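Local coordinates for prolyl endopeptidase (Myxococcus xanthus, PDB 2BKL), which probably hydrolyses oligopeptides after proline, and less readily after alanine, as a serine endopeptidase of the S9A family, at residues 107-112 / 152-157; 135-140 / 157-162; 337-342 / 419-424; 382-387 / 431-436. All coordinates share one frame; numbering follows the deposited sequence.

Contact 1: 107-112 / 152-157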
loop_
_atom_site.group_PDB
_atom_site.type_symbol
_atom_site.label_atom_id
_atom_site.label_comp_id
_atom_site.label_asym_id
_atom_site.label_seq_id
_atom_site.Cartn_x
_atom_site.Cartn_y
_atom_site.Cartn_z
ATOM N N LYS A 107 -28.897 3.031 -7.293
ATOM C CA LYS A 107 -29.075 1.628 -7.593
ATOM C C LYS A 107 -27.762 0.880 -7.400
ATOM O O LYS A 107 -26.680 1.385 -7.723
ATOM C CB LYS A 107 -29.557 1.474 -9.030
ATOM C CG LYS A 107 -31.030 1.936 -9.200
ATOM C CD LYS A 107 -31.472 2.017 -10.663
ATOM C CE LYS A 107 -32.364 3.256 -10.945
ATOM N NZ LYS A 107 -31.746 4.161 -11.976
ATOM N N VAL A 108 -27.852 -0.329 -6.874
ATOM C CA VAL A 108 -26.704 -1.204 -6.772
ATOM C C VAL A 108 -26.273 -1.605 -8.172
ATOM O O VAL A 108 -27.104 -1.994 -8.992
ATOM C CB VAL A 108 -27.063 -2.488 -6.000
ATOM C CG1 VAL A 108 -25.924 -3.505 -6.081
ATOM C CG2 VAL A 108 -27.393 -2.177 -4.570
ATOM N N LEU A 109 -24.978 -1.510 -8.444
ATOM C CA LEU A 109 -24.411 -1.899 -9.746
ATOM C C LEU A 109 -23.594 -3.174 -9.594
ATOM O O LEU A 109 -23.803 -4.152 -10.319
ATOM C CB LEU A 109 -23.490 -0.804 -10.288
ATOM C CG LEU A 109 -22.979 -1.027 -11.722
ATOM C CD1 LEU A 109 -24.090 -1.208 -12.740
ATOM C CD2 LEU A 109 -22.102 0.141 -12.116
ATOM N N LEU A 110 -22.671 -3.185 -8.634
ATOM C CA LEU A 110 -21.845 -4.356 -8.373
ATOM C C LEU A 110 -21.854 -4.626 -6.876
ATOM O O LEU A 110 -21.396 -3.801 -6.097
ATOM C CB LEU A 110 -20.413 -4.179 -8.845
ATOM C CG LEU A 110 -20.158 -4.013 -10.332
ATOM C CD1 LEU A 110 -18.705 -3.638 -10.603
ATOM C CD2 LEU A 110 -20.575 -5.255 -11.124
ATOM N N ASP A 111 -22.330 -5.809 -6.492
ATOM C CA ASP A 111 -22.378 -6.228 -5.095
ATOM C C ASP A 111 -21.576 -7.518 -4.907
ATOM O O ASP A 111 -22.087 -8.628 -5.128
ATOM C CB ASP A 111 -23.825 -6.432 -4.668
ATOM C CG ASP A 111 -23.956 -6.857 -3.211
ATOM O OD1 ASP A 111 -22.908 -6.994 -2.510
ATOM O OD2 ASP A 111 -25.082 -7.078 -2.703
ATOM N N PRO A 112 -20.310 -7.392 -4.550
ATOM C CA PRO A 112 -19.448 -8.559 -4.431
ATOM C C PRO A 112 -19.877 -9.509 -3.336
ATOM O O PRO A 112 -19.426 -10.646 -3.362
ATOM C CB PRO A 112 -18.055 -7.983 -4.139
ATOM C CG PRO A 112 -18.223 -6.570 -3.981
ATOM C CD PRO A 112 -19.580 -6.126 -4.321
ATOM N N ILE A 152 -19.760 -4.470 -17.240
ATOM C CA ILE A 152 -21.179 -4.468 -16.962
ATOM C C ILE A 152 -21.836 -3.308 -17.679
ATOM O O ILE A 152 -21.284 -2.194 -17.722
ATOM C CB ILE A 152 -21.480 -4.427 -15.434
ATOM C CG1 ILE A 152 -22.978 -4.526 -15.178
ATOM C CG2 ILE A 152 -20.842 -3.208 -14.756
ATOM C CD1 ILE A 152 -23.368 -4.796 -13.718
ATOM N N ASP A 153 -23.016 -3.562 -18.223
ATOM C CA ASP A 153 -23.862 -2.529 -18.795
ATOM C C ASP A 153 -24.676 -1.891 -17.669
ATOM O O ASP A 153 -25.409 -2.572 -16.976
ATOM C CB ASP A 153 -24.780 -3.158 -19.838
ATOM C CG ASP A 153 -25.698 -2.160 -20.473
ATOM O OD1 ASP A 153 -25.222 -1.391 -21.342
ATOM O OD2 ASP A 153 -26.902 -2.053 -20.116
ATOM N N VAL A 154 -24.531 -0.576 -17.483
ATOM C CA VAL A 154 -25.102 0.100 -16.327
ATOM C C VAL A 154 -26.634 0.090 -16.337
ATOM O O VAL A 154 -27.250 -0.235 -15.326
ATOM C CB VAL A 154 -24.535 1.557 -16.223
ATOM C CG1 VAL A 154 -25.229 2.367 -15.116
ATOM C CG2 VAL A 154 -23.043 1.508 -15.967
ATOM N N ASP A 155 -27.232 0.396 -17.478
ATOM C CA ASP A 155 -28.681 0.535 -17.548
ATOM C C ASP A 155 -29.389 -0.789 -17.245
ATOM O O ASP A 155 -30.364 -0.815 -16.528
ATOM C CB ASP A 155 -29.117 1.005 -18.930
ATOM C CG ASP A 155 -28.890 2.486 -19.153
ATOM O OD1 ASP A 155 -28.780 3.247 -18.175
ATOM O OD2 ASP A 155 -28.837 2.970 -20.301
ATOM N N SER A 156 -28.835 -1.882 -17.753
ATOM C CA SER A 156 -29.458 -3.209 -17.656
ATOM C C SER A 156 -28.923 -4.082 -16.555
ATOM O O SER A 156 -29.576 -5.057 -16.174
ATOM C CB SER A 156 -29.257 -3.942 -18.990
ATOM O OG SER A 156 -27.906 -4.329 -19.216
ATOM N N GLY A 157 -27.717 -3.767 -16.070
ATOM C CA GLY A 157 -26.996 -4.620 -15.144
ATOM C C GLY A 157 -26.451 -5.916 -15.724
ATOM O O GLY A 157 -25.982 -6.772 -14.973
#
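Leu-109 and Leu-110 share the end of Ile-152, and Leu-109 extends further to Val-154, so the contact between 107-112 and 152-157 is made by aliphatic side chains. The CD1 methyl of Ile-152 is the common point. Ile-152 CD1 lies 3.8 Å from both Leu-109 CD1 and Leu-110 CD2. The same Ile-152 CD1 comes to 3.5 Å from Leu-109 O. Ile-152 can reach this far because its main branch is stretched out, with CG1 anti to the backbone N (chi1 -176°) and CD1 continuing the extended line. Both leucines run past it in the opposite sense. The Val-154 side chain instead crosses Leu-109 at about a right angle: Leu-109 CD2 meets Val-154 CG2 at 4.2 Å, while its other methyl, CD1, rests against the backbone at Val-154 CA, 3.9 Å away. Two successive leucines can serve one partner because they form a classic beta bulge, both lying opposite Leu-96 of the adjacent strand.

Within 152-157, polar bonds fix the turn. Asp-153 OD2 accepts from Ser-156 N at 3.1 Å, an Asx motif, and from Ser-156 OG at 2.6 Å, the two donors approaching from opposite faces of the carboxylate. Asp-153 has a second partner in Lys-134, and Asp-155 is paired with Arg-81.

Strand 107-110 is the last of a four-stranded propeller blade and 148-153 belongs to the next blade. The leucines also pack on Val-135 and Phe-137 of strand 134-141, and Val-154 on Phe-83 and Trp-98 of strands 81-87 and 95-100, which makes this part of the core between two blades.

Contact 2: 135-140 / 157-162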
loop_
_atom_site.group_PDB
_atom_site.type_symbol
_atom_site.label_atom_id
_atom_site.label_comp_id
_atom_site.label_asym_id
_atom_site.label_seq_id
_atom_site.Cartn_x
_atom_site.Cartn_y
_atom_site.Cartn_z
ATOM N N VAL A 135 -19.146 -0.168 -17.119
ATOM C CA VAL A 135 -18.073 -0.167 -16.123
ATOM C C VAL A 135 -17.221 -1.380 -16.391
ATOM O O VAL A 135 -17.742 -2.514 -16.434
ATOM C CB VAL A 135 -18.597 -0.155 -14.663
ATOM C CG1 VAL A 135 -17.454 -0.197 -13.647
ATOM C CG2 VAL A 135 -19.450 1.083 -14.435
ATOM N N ALA A 136 -15.927 -1.170 -16.554
ATOM C CA ALA A 136 -14.944 -2.239 -16.621
ATOM C C ALA A 136 -14.381 -2.430 -15.220
ATOM O O ALA A 136 -14.053 -1.460 -14.545
ATOM C CB ALA A 136 -13.848 -1.862 -17.594
ATOM N N PHE A 137 -14.271 -3.667 -14.765
ATOM C CA PHE A 137 -13.928 -3.939 -13.384
ATOM C C PHE A 137 -13.217 -5.262 -13.245
ATOM O O PHE A 137 -13.374 -6.150 -14.081
ATOM C CB PHE A 137 -15.154 -3.898 -12.481
ATOM C CG PHE A 137 -16.125 -4.996 -12.729
ATOM C CD1 PHE A 137 -17.085 -4.854 -13.708
ATOM C CD2 PHE A 137 -16.114 -6.157 -11.980
ATOM C CE1 PHE A 137 -17.991 -5.845 -13.969
ATOM C CE2 PHE A 137 -17.036 -7.140 -12.225
ATOM C CZ PHE A 137 -17.973 -6.979 -13.245
ATOM N N ALA A 138 -12.443 -5.409 -12.179
ATOM C CA ALA A 138 -11.714 -6.642 -11.892
ATOM C C ALA A 138 -12.443 -7.465 -10.848
ATOM O O ALA A 138 -12.938 -6.939 -9.834
ATOM C CB ALA A 138 -10.349 -6.329 -11.403
ATOM N N GLN A 139 -12.518 -8.770 -11.079
ATOM C CA GLN A 139 -12.880 -9.740 -10.035
ATOM C C GLN A 139 -11.618 -10.444 -9.573
ATOM O O GLN A 139 -10.837 -10.904 -10.405
ATOM C CB GLN A 139 -13.832 -10.803 -10.557
ATOM C CG GLN A 139 -15.239 -10.414 -10.816
ATOM C CD GLN A 139 -16.108 -11.658 -10.919
ATOM O OE1 GLN A 139 -15.887 -12.490 -11.798
ATOM N NE2 GLN A 139 -17.044 -11.814 -9.997
ATOM N N LYS A 140 -11.428 -10.555 -8.257
ATOM C CA LYS A 140 -10.181 -11.057 -7.659
ATOM C C LYS A 140 -10.501 -12.130 -6.622
ATOM O O LYS A 140 -10.977 -11.795 -5.534
ATOM C CB LYS A 140 -9.436 -9.915 -6.977
ATOM C CG LYS A 140 -9.075 -8.771 -7.927
ATOM C CD LYS A 140 -8.019 -7.810 -7.426
ATOM C CE LYS A 140 -8.250 -7.363 -6.028
ATOM N NZ LYS A 140 -7.018 -6.711 -5.501
ATOM N N GLY A 157 -27.717 -3.767 -16.070
ATOM C CA GLY A 157 -26.996 -4.620 -15.144
ATOM C C GLY A 157 -26.451 -5.916 -15.724
ATOM O O GLY A 157 -25.982 -6.772 -14.973
ATOM N N GLU A 158 -26.463 -6.055 -17.051
ATOM C CA GLU A 158 -25.967 -7.275 -17.679
ATOM C C GLU A 158 -24.441 -7.295 -17.759
ATOM O O GLU A 158 -23.825 -6.364 -18.292
ATOM C CB GLU A 158 -26.569 -7.428 -19.087
ATOM C CG GLU A 158 -28.051 -7.770 -19.108
ATOM C CD GLU A 158 -28.409 -9.136 -18.540
ATOM O OE1 GLU A 158 -27.605 -10.086 -18.688
ATOM O OE2 GLU A 158 -29.521 -9.239 -17.935
ATOM N N TRP A 159 -23.860 -8.378 -17.272
ATOM C CA TRP A 159 -22.449 -8.624 -17.423
ATOM C C TRP A 159 -22.187 -9.149 -18.820
ATOM O O TRP A 159 -22.851 -10.086 -19.238
ATOM C CB TRP A 159 -21.967 -9.651 -16.418
ATOM C CG TRP A 159 -21.919 -9.210 -14.990
ATOM C CD1 TRP A 159 -22.808 -8.422 -14.339
ATOM C CD2 TRP A 159 -20.934 -9.580 -14.021
ATOM N NE1 TRP A 159 -22.438 -8.275 -13.023
ATOM C CE2 TRP A 159 -21.297 -8.992 -12.802
ATOM C CE3 TRP A 159 -19.798 -10.386 -14.054
ATOM C CZ2 TRP A 159 -20.530 -9.148 -11.641
ATOM C CZ3 TRP A 159 -19.037 -10.532 -12.911
ATOM C CH2 TRP A 159 -19.416 -9.934 -11.720
ATOM N N SER A 160 -21.237 -8.553 -19.523
ATOM C CA SER A 160 -20.823 -9.021 -20.844
ATOM C C SER A 160 -20.247 -10.436 -20.783
ATOM O O SER A 160 -19.427 -10.758 -19.931
ATOM C CB SER A 160 -19.797 -8.089 -21.456
ATOM O OG SER A 160 -19.439 -8.553 -22.760
ATOM N N LYS A 161 -20.679 -11.274 -21.715
ATOM C CA LYS A 161 -20.106 -12.606 -21.822
ATOM C C LYS A 161 -18.892 -12.622 -22.742
ATOM O O LYS A 161 -18.101 -13.556 -22.694
ATOM C CB LYS A 161 -21.167 -13.596 -22.305
ATOM C CG LYS A 161 -22.088 -14.069 -21.185
ATOM C CD LYS A 161 -23.212 -13.088 -20.897
ATOM C CE LYS A 161 -24.007 -13.470 -19.642
ATOM N NZ LYS A 161 -23.891 -12.455 -18.522
ATOM N N VAL A 162 -18.751 -11.612 -23.591
ATOM C CA VAL A 162 -17.632 -11.518 -24.514
ATOM C C VAL A 162 -16.434 -10.769 -23.913
ATOM O O VAL A 162 -15.287 -11.161 -24.121
ATOM C CB VAL A 162 -18.080 -10.847 -25.815
ATOM C CG1 VAL A 162 -16.916 -10.718 -26.791
ATOM C CG2 VAL A 162 -19.211 -11.652 -26.421
#
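Phe-137 is the first residue of 135-140 to meet Trp-159, and it does so with the edge of its ring against the indole face. The pair is T-shaped: the Phe-137 ring and the six-membered ring of Trp-159 have planes at 80° and centroids 4.9 Å apart. Phe-137 CZ stands above the indole, offset toward its rim, with Trp-159 CH2 3.6 Å away, and Phe-137 CE2 follows at 3.7 Å from the same CH2. Phe-137 CG sits between the backbone N and the carbonyl carbon (chi1 67°), a rotamer that directs the ring edge at the indole.

Two residues on, on the same side of the strand, Gln-139 carries its amide to the rim of the indole. Gln-139 CD lies in the indole plane, 3.7 Å from Trp-159 CZ3, and Gln-139 NE2 approaches Trp-159 CH2 to 3.5 Å. The amide plane stands 80° from the ring, and NE2 and CD meet its rim in van der Waals contact.

Trp-159 also meets Trp-115 edge-to-face and packs against Leu-110 and Ile-152. With an alanine here, the edge of Phe-137 would probably lose its aromatic face, and the Gln-139 amide one of the groups it packs on.

Beyond it, Lys-161 NZ bonds back to Trp-159 O at 2.7 Å. The arrangement belongs to a beta-propeller, where a loop leaving strand 148-153 folds back and lays its tryptophan over the middle strand of the same blade.

Contact 3: 337-342 / 419-424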
loop_
_atom_site.group_PDB
_atom_site.type_symbol
_atom_site.label_atom_id
_atom_site.label_comp_id
_atom_site.label_asym_id
_atom_site.label_seq_id
_atom_site.Cartn_x
_atom_site.Cartn_y
_atom_site.Cartn_z
ATOM N N LEU A 337 3.489 17.820 1.203
ATOM C CA LEU A 337 3.680 17.326 2.548
ATOM C C LEU A 337 4.666 18.220 3.258
ATOM O O LEU A 337 5.784 18.414 2.771
ATOM C CB LEU A 337 4.218 15.904 2.504
ATOM C CG LEU A 337 3.776 14.930 3.580
ATOM C CD1 LEU A 337 2.282 14.647 3.483
ATOM C CD2 LEU A 337 4.576 13.628 3.474
ATOM N N LYS A 338 4.276 18.776 4.394
ATOM C CA LYS A 338 5.128 19.613 5.250
ATOM C C LYS A 338 5.252 18.866 6.565
ATOM O O LYS A 338 4.254 18.687 7.270
ATOM C CB LYS A 338 4.501 21.003 5.485
ATOM C CG LYS A 338 4.240 21.802 4.203
ATOM C CD LYS A 338 3.484 23.129 4.450
ATOM C CE LYS A 338 4.217 24.057 5.426
ATOM N NZ LYS A 338 3.464 25.366 5.568
ATOM N N ASP A 339 6.468 18.425 6.880
ATOM C CA ASP A 339 6.704 17.567 8.049
ATOM C C ASP A 339 5.629 16.480 8.187
ATOM O O ASP A 339 5.025 16.307 9.232
ATOM C CB ASP A 339 6.804 18.407 9.324
ATOM C CG ASP A 339 8.034 19.266 9.351
ATOM O OD1 ASP A 339 9.134 18.752 9.071
ATOM O OD2 ASP A 339 7.993 20.476 9.671
ATOM N N ALA A 340 5.413 15.758 7.100
ATOM C CA ALA A 340 4.522 14.589 7.070
ATOM C C ALA A 340 3.023 14.867 7.190
ATOM O O ALA A 340 2.253 13.912 7.360
ATOM C CB ALA A 340 4.935 13.571 8.112
ATOM N N THR A 341 2.616 16.128 7.078
ATOM C CA THR A 341 1.225 16.544 7.070
ATOM C C THR A 341 0.915 17.239 5.749
ATOM O O THR A 341 1.660 18.089 5.290
ATOM C CB THR A 341 1.018 17.501 8.266
ATOM O OG1 THR A 341 1.242 16.782 9.491
ATOM C CG2 THR A 341 -0.399 18.017 8.350
ATOM N N SER A 342 -0.202 16.913 5.141
ATOM C CA SER A 342 -0.434 17.431 3.810
ATOM C C SER A 342 -1.101 18.806 3.795
ATOM O O SER A 342 -1.810 19.213 4.717
ATOM C CB SER A 342 -1.164 16.451 2.933
ATOM O OG SER A 342 -2.455 16.290 3.412
ATOM N N GLN A 419 3.103 15.298 17.486
ATOM C CA GLN A 419 4.166 15.079 16.534
ATOM C C GLN A 419 5.477 15.486 17.151
ATOM O O GLN A 419 5.628 16.641 17.648
ATOM C CB GLN A 419 3.957 15.826 15.230
ATOM C CG GLN A 419 5.069 15.482 14.185
ATOM C CD GLN A 419 4.852 16.084 12.820
ATOM O OE1 GLN A 419 4.564 17.298 12.699
ATOM N NE2 GLN A 419 4.969 15.257 11.801
ATOM N N VAL A 420 6.393 14.529 17.166
ATOM C CA VAL A 420 7.707 14.708 17.733
ATOM C C VAL A 420 8.769 14.425 16.689
ATOM O O VAL A 420 8.491 13.832 15.634
ATOM C CB VAL A 420 7.903 13.791 18.963
ATOM C CG1 VAL A 420 6.850 14.101 20.023
ATOM C CG2 VAL A 420 7.890 12.301 18.588
ATOM N N PHE A 421 9.990 14.851 16.988
ATOM C CA PHE A 421 11.147 14.685 16.156
ATOM C C PHE A 421 12.295 14.148 16.977
ATOM O O PHE A 421 12.707 14.786 17.956
ATOM C CB PHE A 421 11.494 16.003 15.456
ATOM C CG PHE A 421 10.354 16.590 14.709
ATOM C CD1 PHE A 421 10.121 16.191 13.410
ATOM C CD2 PHE A 421 9.497 17.486 15.285
ATOM C CE1 PHE A 421 9.047 16.690 12.695
ATOM C CE2 PHE A 421 8.389 17.985 14.544
ATOM C CZ PHE A 421 8.186 17.549 13.257
ATOM N N TYR A 422 12.830 13.002 16.602
ATOM C CA TYR A 422 13.911 12.378 17.371
ATOM C C TYR A 422 15.132 12.185 16.480
ATOM O O TYR A 422 15.027 12.135 15.256
ATOM C CB TYR A 422 13.454 11.039 17.988
ATOM C CG TYR A 422 13.115 9.969 16.996
ATOM C CD1 TYR A 422 11.836 9.835 16.477
ATOM C CD2 TYR A 422 14.093 9.098 16.525
ATOM C CE1 TYR A 422 11.557 8.879 15.521
ATOM C CE2 TYR A 422 13.796 8.138 15.590
ATOM C CZ TYR A 422 12.532 8.038 15.091
ATOM O OH TYR A 422 12.244 7.082 14.140
ATOM N N ALA A 423 16.310 12.094 17.073
ATOM C CA ALA A 423 17.541 11.891 16.331
ATOM C C ALA A 423 17.836 10.422 16.196
ATOM O O ALA A 423 17.812 9.680 17.178
ATOM C CB ALA A 423 18.692 12.590 17.009
ATOM N N SER A 424 18.117 10.010 14.966
ATOM C CA SER A 424 18.648 8.693 14.655
ATOM C C SER A 424 20.118 8.641 14.955
ATOM O O SER A 424 20.708 9.658 15.291
ATOM C CB SER A 424 18.381 8.382 13.178
ATOM O OG SER A 424 18.524 7.004 12.946
HETATM O O HOH W 1 3.232 18.222 10.532
#
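Asp-339 O lies almost in the amide plane of Gln-419, and Gln-419 NE2 donates to it over 2.8 Å with a nearly straight N-H...O angle of 165°. The other flat group, the ring of Phe-421, has its CE1 4.2 Å from Asp-339 OD1, with ring and carboxylate planes 65° apart; that carboxylate oxygen is hydrogen-bonded to Tyr-489 OH.

Gln-419 reaches across as an extended chain, its CG turned away from the main-chain N, and both ends of its amide are used. Water 1 lies 2.7 Å from Gln-419 OE1 and 2.9 Å from Asp-339 O, placed to donate to either, and is also hydrogen-bonded to Thr-341 OG1 at 2.7 Å. A lysine in place of Gln-419 has no carbonyl oxygen, and the water would probably be held less firmly between Asp-339 O and Thr-341 OG1.

Asp-339 and Ala-340 form the corner of a type I' turn, closed by Thr-341 N bonding to Lys-338 O at 3.0 Å, at the tip of the beta hairpin 331-338/341-348 in a propeller blade. Strand 415-423 is an edge strand of the eight-stranded sheet of the alpha/beta-hydrolase domain, so the bonds span the two domains.

Ala-340 adds its CB, 4.1 Å from Gln-419 NE2, and also touches Asn-482. On the hydrolase side Gln-419 packs on Phe-433, and Phe-421 on Pro-431, both of the adjacent strand 429-437.

Contact 4: 382-387 / 431-436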
loop_
_atom_site.group_PDB
_atom_site.type_symbol
_atom_site.label_atom_id
_atom_site.label_comp_id
_atom_site.label_asym_id
_atom_site.label_seq_id
_atom_site.Cartn_x
_atom_site.Cartn_y
_atom_site.Cartn_z
ATOM N N THR A 382 -8.866 12.982 7.021
ATOM C CA THR A 382 -8.922 12.118 8.204
ATOM C C THR A 382 -7.904 12.635 9.198
ATOM O O THR A 382 -7.019 13.392 8.875
ATOM C CB THR A 382 -8.586 10.625 7.934
ATOM O OG1 THR A 382 -7.259 10.525 7.344
ATOM C CG2 THR A 382 -9.489 10.026 6.900
ATOM N N SER A 383 -7.992 12.146 10.420
ATOM C CA SER A 383 -6.886 12.286 11.376
ATOM C C SER A 383 -6.868 11.036 12.214
ATOM O O SER A 383 -7.724 10.175 12.082
ATOM C CB SER A 383 -7.032 13.538 12.273
ATOM O OG SER A 383 -7.902 13.326 13.376
ATOM N N PHE A 384 -5.858 10.892 13.063
ATOM C CA PHE A 384 -5.780 9.711 13.906
ATOM C C PHE A 384 -7.006 9.556 14.805
ATOM O O PHE A 384 -7.301 8.433 15.236
ATOM C CB PHE A 384 -4.503 9.704 14.772
ATOM C CG PHE A 384 -3.256 9.369 14.014
ATOM C CD1 PHE A 384 -3.017 8.087 13.536
ATOM C CD2 PHE A 384 -2.307 10.343 13.773
ATOM C CE1 PHE A 384 -1.839 7.816 12.818
ATOM C CE2 PHE A 384 -1.155 10.086 13.059
ATOM C CZ PHE A 384 -0.915 8.825 12.579
ATOM N N THR A 385 -7.683 10.669 15.086
ATOM C CA THR A 385 -8.910 10.684 15.891
ATOM C C THR A 385 -10.192 11.175 15.161
ATOM O O THR A 385 -11.244 11.337 15.795
ATOM C CB THR A 385 -8.669 11.560 17.136
ATOM O OG1 THR A 385 -8.471 12.918 16.748
ATOM C CG2 THR A 385 -7.377 11.183 17.831
ATOM N N THR A 386 -10.112 11.380 13.849
ATOM C CA THR A 386 -11.208 11.934 13.017
ATOM C C THR A 386 -11.539 10.948 11.903
ATOM O O THR A 386 -10.764 10.807 10.954
ATOM C CB THR A 386 -10.796 13.279 12.322
ATOM O OG1 THR A 386 -10.504 14.284 13.287
ATOM C CG2 THR A 386 -11.961 13.882 11.538
ATOM N N PRO A 387 -12.686 10.285 11.969
ATOM C CA PRO A 387 -13.129 9.455 10.845
ATOM C C PRO A 387 -13.230 10.222 9.514
ATOM O O PRO A 387 -13.403 11.438 9.546
ATOM C CB PRO A 387 -14.516 8.950 11.317
ATOM C CG PRO A 387 -14.445 9.008 12.771
ATOM C CD PRO A 387 -13.629 10.212 13.097
ATOM N N PRO A 431 10.556 12.324 12.032
ATOM C CA PRO A 431 9.250 12.578 12.646
ATOM C C PRO A 431 8.561 11.326 13.149
ATOM O O PRO A 431 8.775 10.227 12.625
ATOM C CB PRO A 431 8.414 13.181 11.540
ATOM C CG PRO A 431 9.345 13.356 10.361
ATOM C CD PRO A 431 10.491 12.402 10.560
ATOM N N MET A 432 7.728 11.498 14.159
ATOM C CA MET A 432 6.883 10.426 14.672
ATOM C C MET A 432 5.594 11.016 15.214
ATOM O O MET A 432 5.618 12.052 15.912
ATOM C CB MET A 432 7.615 9.617 15.754
ATOM C CG MET A 432 6.766 8.529 16.351
ATOM S SD MET A 432 7.753 7.262 17.238
ATOM C CE MET A 432 8.656 8.219 18.386
ATOM N N PHE A 433 4.458 10.394 14.905
ATOM C CA PHE A 433 3.183 10.690 15.549
ATOM C C PHE A 433 2.984 9.822 16.767
ATOM O O PHE A 433 3.295 8.635 16.744
ATOM C CB PHE A 433 2.015 10.461 14.586
ATOM C CG PHE A 433 2.042 11.289 13.338
ATOM C CD1 PHE A 433 1.765 12.648 13.386
ATOM C CD2 PHE A 433 2.294 10.702 12.092
ATOM C CE1 PHE A 433 1.770 13.425 12.223
ATOM C CE2 PHE A 433 2.262 11.468 10.942
ATOM C CZ PHE A 433 2.019 12.804 10.998
ATOM N N VAL A 434 2.472 10.410 17.845
ATOM C CA VAL A 434 2.196 9.683 19.072
ATOM C C VAL A 434 0.777 9.979 19.492
ATOM O O VAL A 434 0.405 11.145 19.668
ATOM C CB VAL A 434 3.202 10.005 20.198
ATOM C CG1 VAL A 434 2.957 9.067 21.381
ATOM C CG2 VAL A 434 4.640 9.869 19.718
ATOM N N VAL A 435 -0.026 8.937 19.648
ATOM C CA VAL A 435 -1.465 9.078 19.892
ATOM C C VAL A 435 -1.813 8.385 21.196
ATOM O O VAL A 435 -1.383 7.265 21.475
ATOM C CB VAL A 435 -2.294 8.427 18.733
ATOM C CG1 VAL A 435 -3.767 8.736 18.899
ATOM C CG2 VAL A 435 -1.774 8.886 17.348
ATOM N N HIS A 436 -2.591 9.056 22.031
ATOM C CA HIS A 436 -2.973 8.495 23.320
ATOM C C HIS A 436 -4.125 9.281 23.922
ATOM O O HIS A 436 -4.439 10.381 23.489
ATOM C CB HIS A 436 -1.787 8.501 24.289
ATOM C CG HIS A 436 -1.118 9.828 24.383
ATOM N ND1 HIS A 436 -1.577 10.849 25.200
ATOM C CD2 HIS A 436 -0.018 10.312 23.766
ATOM C CE1 HIS A 436 -0.793 11.905 25.056
ATOM N NE2 HIS A 436 0.158 11.603 24.192
#
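Phe-384 lays its side chain across Val-435 and ends on Phe-433. At its root, Phe-384 CB lies 3.8 Å from Val-435 CG2. The same methyl, Val-435 CG2, lies over the ring face near its start, 3.7 Å from Phe-384 CG and 3.9 Å from Phe-384 CD2. It stands 26° off the ring normal and 4.1 Å from the centroid of the Phe-384 ring, a CH-pi contact. Further out the partner changes: Phe-384 CE2 comes over the face of the Phe-433 ring and approaches Phe-433 CG to 3.4 Å, a close fit, and is almost as near to Phe-433 CB. At the tip, Phe-384 CZ meets Phe-433 CD2 at 3.7 Å. The phenyl planes meet obliquely, at 59°. With Phe-384 CG anti to the carbonyl carbon (chi1 -75°), the rotamer carries the ring across Val-435 to Phe-433, two residues of the strand whose side chains rise on the same side. Thr-385 CG2 is 4.5 Å from Val-435 CG1, at the limit of contact.

Phe-384 is presented by the tight connection between strands 376-383 and 386-394. Ser-383 OG steadies it by accepting from Thr-385 N over 3.2 Å, an ST turn, and by sharing a hydrogen bond with Thr-386 OG1.

This hairpin belongs to a propeller blade, whereas 429-437 is a strand of the alpha/beta-hydrolase sheet, between 415-423 and 477-481. Phe-384 extends over both of those strands as well, packing on Val-417, Tyr-478 and Val-480, so that the hairpin's turn packs on three adjacent strands of the hydrolase sheet.

In the fold
From the N terminus, contact 1 closes first, joining strand 107-110 of one propeller blade to the end of strand 148-153 in the next. Contact 2 opens inside that loop and closes just beyond it, so the two cross; they share Gly-157, touch directly, and have centres about 9 Å apart. Both are internal to the propeller. Some 44 Å from contact 1, centre to centre, and on the other side of the chain's centre, contact 3 opens in a later blade. Contact 4 opens within its loop, and the pair again crosses: hairpins of consecutive blades meet successive, hydrogen-bonded strands 415-423 and 429-437. Contacts 3 and 4 tie the propeller to the hydrolase domain.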